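Local coordinates for probable 2-oxoacid ferredoxin oxidoreductase, alpha chain (Thermoplasma acidophilum, PDB 3JU3), which probably works as part of a 2-oxoacid:ferredoxin oxidoreductase, oxidising 2-oxoacids such as 2-oxoglutarate to acyl-CoA with reduction of ferredoxin, this chain being core domain II, at residues F18-S23 with A42-L47. Sequence-based numbering, arbitrary orientation.
Sequences FVTWGS and ANLLYL
Phe18 and Leu44 lie side by side on one face of two adjacent parallel strands and illustrate how residues paired in register pack beside one another while the backbones bond. Four N-H...O=C bonds join residues 18-21 to 42-47, from Phe18 N to Asn43 O at one end to Leu47 N to Thr20 O at the other; the shortest, Leu45 N to Phe18 O, measures 2.8 Å. On the face bearing Phe18, Leu44, Thr20 and Tyr46, Leu44 has CG anti to its backbone N (chi1 167°), and the CD1 branch reaches the first strand, 3.5 Å from Phe18 O. Leu44 CD1 also touches Phe18 CB and lies 4.0 Å from Thr20 CG2, the two side chains crossing obliquely. The Phe18 ring lies beside the start of the other strand, where CE2 meets Ala42 CB at 3.9 Å and the Asn43 carbonyl oxygen sits near the ring plane, at the edge. Farther along, Tyr46 holds CG anti to its backbone N (chi1 179°), and its CD1-CE1 side lies against the backbone, with CD1 3.7 Å from Thr20 O and CE1 3.9 Å from Gly22 N. An alanine at Tyr46 would probably leave the Trp21-Gly22 backbone without this aromatic packing and deprive Lys25 of its cation-pi partner. The other face is aliphatic where Val19 CG1 approaches Leu47 CD1, at 4.3 Å; beyond the last direct bond, a water accepts from Gly22 N and donates to Leu47 O, the latter bond modelled rather short. Helix 25-37 completes the beta-alpha-beta crossover, placing Ile28 on Phe18 and Thr20, while Ile83 of helix 79-87 packs on Val19 and Leu47. Strand 6-9 flanks 42-47 antiparallel, and beyond Phe18 and Val19 the sheet continues into a parallel strand of the second subunit, where Thr20 OG1 hydrogen-bonds the carbonyl oxygen of Val71 of that subunit.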
ATOM      1  N   PHE A  18      19.067  10.563   7.813  1.00 17.03           N
ATOM      2  CA  PHE A  18      17.789  10.010   7.373  1.00 16.75           C
ATOM      3  C   PHE A  18      17.311   9.003   8.420  1.00 17.62           C
ATOM      4  O   PHE A  18      18.126   8.366   9.083  1.00 17.77           O
ATOM      5  CB  PHE A  18      17.943   9.295   6.027  1.00 15.21           C
ATOM      6  CG  PHE A  18      18.197  10.221   4.860  1.00 16.79           C
ATOM      7  CD1 PHE A  18      17.169  11.008   4.363  1.00 15.13           C
ATOM      8  CD2 PHE A  18      19.461  10.293   4.250  1.00 17.11           C
ATOM      9  CE1 PHE A  18      17.381  11.861   3.260  1.00 18.92           C
ATOM     10  CE2 PHE A  18      19.686  11.170   3.147  1.00 14.53           C
ATOM     11  CZ  PHE A  18      18.660  11.923   2.664  1.00 18.33           C
ATOM     12  N   VAL A  19      15.985   8.885   8.589  1.00 17.92           N
ATOM     13  CA  VAL A  19      15.389   7.833   9.425  1.00 17.78           C
ATOM     14  C   VAL A  19      14.339   7.155   8.567  1.00 18.56           C
ATOM     15  O   VAL A  19      13.503   7.842   7.951  1.00 18.70           O
ATOM     16  CB  VAL A  19      14.701   8.399  10.661  1.00 18.61           C
ATOM     17  CG1 VAL A  19      14.194   7.239  11.586  1.00 16.40           C
ATOM     18  CG2 VAL A  19      15.628   9.289  11.429  1.00 17.00           C
ATOM     19  N   THR A  20      14.374   5.824   8.511  1.00 18.14           N
ATOM     20  CA  THR A  20      13.309   5.097   7.883  1.00 18.39           C
ATOM     21  C   THR A  20      13.240   3.662   8.420  1.00 18.87           C
ATOM     22  O   THR A  20      14.007   3.281   9.327  1.00 18.26           O
ATOM     23  CB  THR A  20      13.400   5.152   6.319  1.00 19.15           C
ATOM     24  OG1 THR A  20      12.077   4.987   5.750  1.00 20.39           O
ATOM     25  CG2 THR A  20      14.336   4.052   5.774  1.00 18.95           C
ATOM     26  N   TRP A  21      12.309   2.901   7.869  1.00 17.58           N
ATOM     27  CA  TRP A  21      12.071   1.522   8.236  1.00 18.28           C
ATOM     28  C   TRP A  21      11.507   0.923   6.948  1.00 18.73           C
ATOM     29  O   TRP A  21      11.108   1.637   6.029  1.00 18.59           O
ATOM     30  CB  TRP A  21      11.048   1.425   9.389  1.00 17.53           C
ATOM     31  CG  TRP A  21       9.685   1.971   8.995  1.00 19.06           C
ATOM     32  CD1 TRP A  21       9.307   3.293   8.912  1.00 20.30           C
ATOM     33  CD2 TRP A  21       8.570   1.215   8.539  1.00 15.86           C
ATOM     34  NE1 TRP A  21       8.012   3.385   8.472  1.00 17.87           N
ATOM     35  CE2 TRP A  21       7.539   2.121   8.241  1.00 17.25           C
ATOM     36  CE3 TRP A  21       8.330  -0.158   8.385  1.00 18.91           C
ATOM     37  CZ2 TRP A  21       6.284   1.707   7.801  1.00 15.10           C
ATOM     38  CZ3 TRP A  21       7.085  -0.568   7.947  1.00 18.81           C
ATOM     39  CH2 TRP A  21       6.082   0.369   7.633  1.00 15.78           C
ATOM     40  N   GLY A  22      11.445  -0.389   6.890  1.00 19.22           N
ATOM     41  CA  GLY A  22      10.739  -1.028   5.791  1.00 19.70           C
ATOM     42  C   GLY A  22      11.318  -0.754   4.433  1.00 20.41           C
ATOM     43  O   GLY A  22      12.530  -0.770   4.253  1.00 20.52           O
ATOM     44  N   SER A  23      10.434  -0.468   3.470  1.00 21.22           N
ATOM     45  CA  SER A  23      10.802  -0.588   2.069  1.00 21.59           C
ATOM     46  C   SER A  23      11.700   0.548   1.516  1.00 21.79           C
ATOM     47  O   SER A  23      12.362   0.358   0.490  1.00 20.76           O
ATOM     48  CB  SER A  23       9.535  -0.729   1.217  1.00 22.17           C
ATOM     49  OG  SER A  23       8.884   0.538   1.159  1.00 23.47           O
ATOM     50  N   ALA A  42      25.816  11.846   4.732  1.00 16.89           N
ATOM     51  CA  ALA A  42      24.502  11.515   5.246  1.00 16.85           C
ATOM     52  C   ALA A  42      24.636  10.146   5.860  1.00 16.59           C
ATOM     53  O   ALA A  42      25.450   9.323   5.392  1.00 17.37           O
ATOM     54  CB  ALA A  42      23.470  11.557   4.130  1.00 16.55           C
ATOM     55  N   ASN A  43      23.888   9.902   6.931  1.00 14.85           N
ATOM     56  CA  ASN A  43      23.825   8.559   7.464  1.00 14.31           C
ATOM     57  C   ASN A  43      22.343   8.141   7.561  1.00 14.17           C
ATOM     58  O   ASN A  43      21.453   8.934   7.207  1.00 13.24           O
ATOM     59  CB  ASN A  43      24.620   8.430   8.789  1.00 13.70           C
ATOM     60  CG  ASN A  43      24.150   9.417   9.866  1.00 15.36           C
ATOM     61  OD1 ASN A  43      23.058   9.965   9.771  1.00 14.30           O
ATOM     62  ND2 ASN A  43      24.977   9.644  10.885  1.00 12.27           N
ATOM     63  N   LEU A  44      22.071   6.893   7.960  1.00 12.97           N
ATOM     64  CA  LEU A  44      20.688   6.391   7.974  1.00 12.65           C
ATOM     65  C   LEU A  44      20.453   5.651   9.277  1.00 13.06           C
ATOM     66  O   LEU A  44      21.147   4.664   9.569  1.00 11.92           O
ATOM     67  CB  LEU A  44      20.389   5.472   6.760  1.00 13.10           C
ATOM     68  CG  LEU A  44      19.075   4.653   6.873  1.00 10.36           C
ATOM     69  CD1 LEU A  44      17.832   5.539   6.959  1.00 10.81           C
ATOM     70  CD2 LEU A  44      18.902   3.658   5.742  1.00 14.61           C
ATOM     71  N   LEU A  45      19.498   6.140  10.074  1.00 12.03           N
ATOM     72  CA  LEU A  45      19.068   5.397  11.251  1.00 12.34           C
ATOM     73  C   LEU A  45      17.929   4.530  10.737  1.00 12.06           C
ATOM     74  O   LEU A  45      16.908   5.034  10.322  1.00 12.01           O
ATOM     75  CB  LEU A  45      18.607   6.328  12.367  1.00 11.43           C
ATOM     76  CG  LEU A  45      17.836   5.743  13.554  1.00 12.40           C
ATOM     77  CD1 LEU A  45      18.758   4.837  14.276  1.00 13.62           C
ATOM     78  CD2 LEU A  45      17.376   6.879  14.515  1.00 14.93           C
ATOM     79  N   TYR A  46      18.142   3.226  10.752  1.00 12.38           N
ATOM     80  CA  TYR A  46      17.193   2.279  10.195  1.00 12.66           C
ATOM     81  C   TYR A  46      16.561   1.514  11.352  1.00 12.56           C
ATOM     82  O   TYR A  46      17.258   0.848  12.117  1.00 11.11           O
ATOM     83  CB  TYR A  46      17.943   1.322   9.275  1.00 12.01           C
ATOM     84  CG  TYR A  46      17.097   0.271   8.651  1.00 16.18           C
ATOM     85  CD1 TYR A  46      16.075   0.588   7.771  1.00 16.40           C
ATOM     86  CD2 TYR A  46      17.328  -1.058   8.937  1.00 18.02           C
ATOM     87  CE1 TYR A  46      15.313  -0.402   7.216  1.00 18.61           C
ATOM     88  CE2 TYR A  46      16.582  -2.022   8.417  1.00 18.27           C
ATOM     89  CZ  TYR A  46      15.586  -1.706   7.557  1.00 20.22           C
ATOM     90  OH  TYR A  46      14.894  -2.753   7.029  1.00 23.58           O
ATOM     91  N   LEU A  47      15.238   1.617  11.459  1.00 13.67           N
ATOM     92  CA  LEU A  47      14.504   0.886  12.484  1.00 13.94           C
ATOM     93  C   LEU A  47      14.072  -0.462  11.911  1.00 14.27           C
ATOM     94  O   LEU A  47      13.420  -0.530  10.863  1.00 11.63           O
ATOM     95  CB  LEU A  47      13.300   1.691  12.955  1.00 14.23           C
ATOM     96  CG  LEU A  47      13.689   3.125  13.367  1.00 16.57           C
ATOM     97  CD1 LEU A  47      12.483   3.994  13.776  1.00 17.94           C
ATOM     98  CD2 LEU A  47      14.797   3.151  14.468  1.00 13.93           C
TER
HETATM   99  O   HOH W   1      12.492  -2.032   9.061  1.00 16.84           O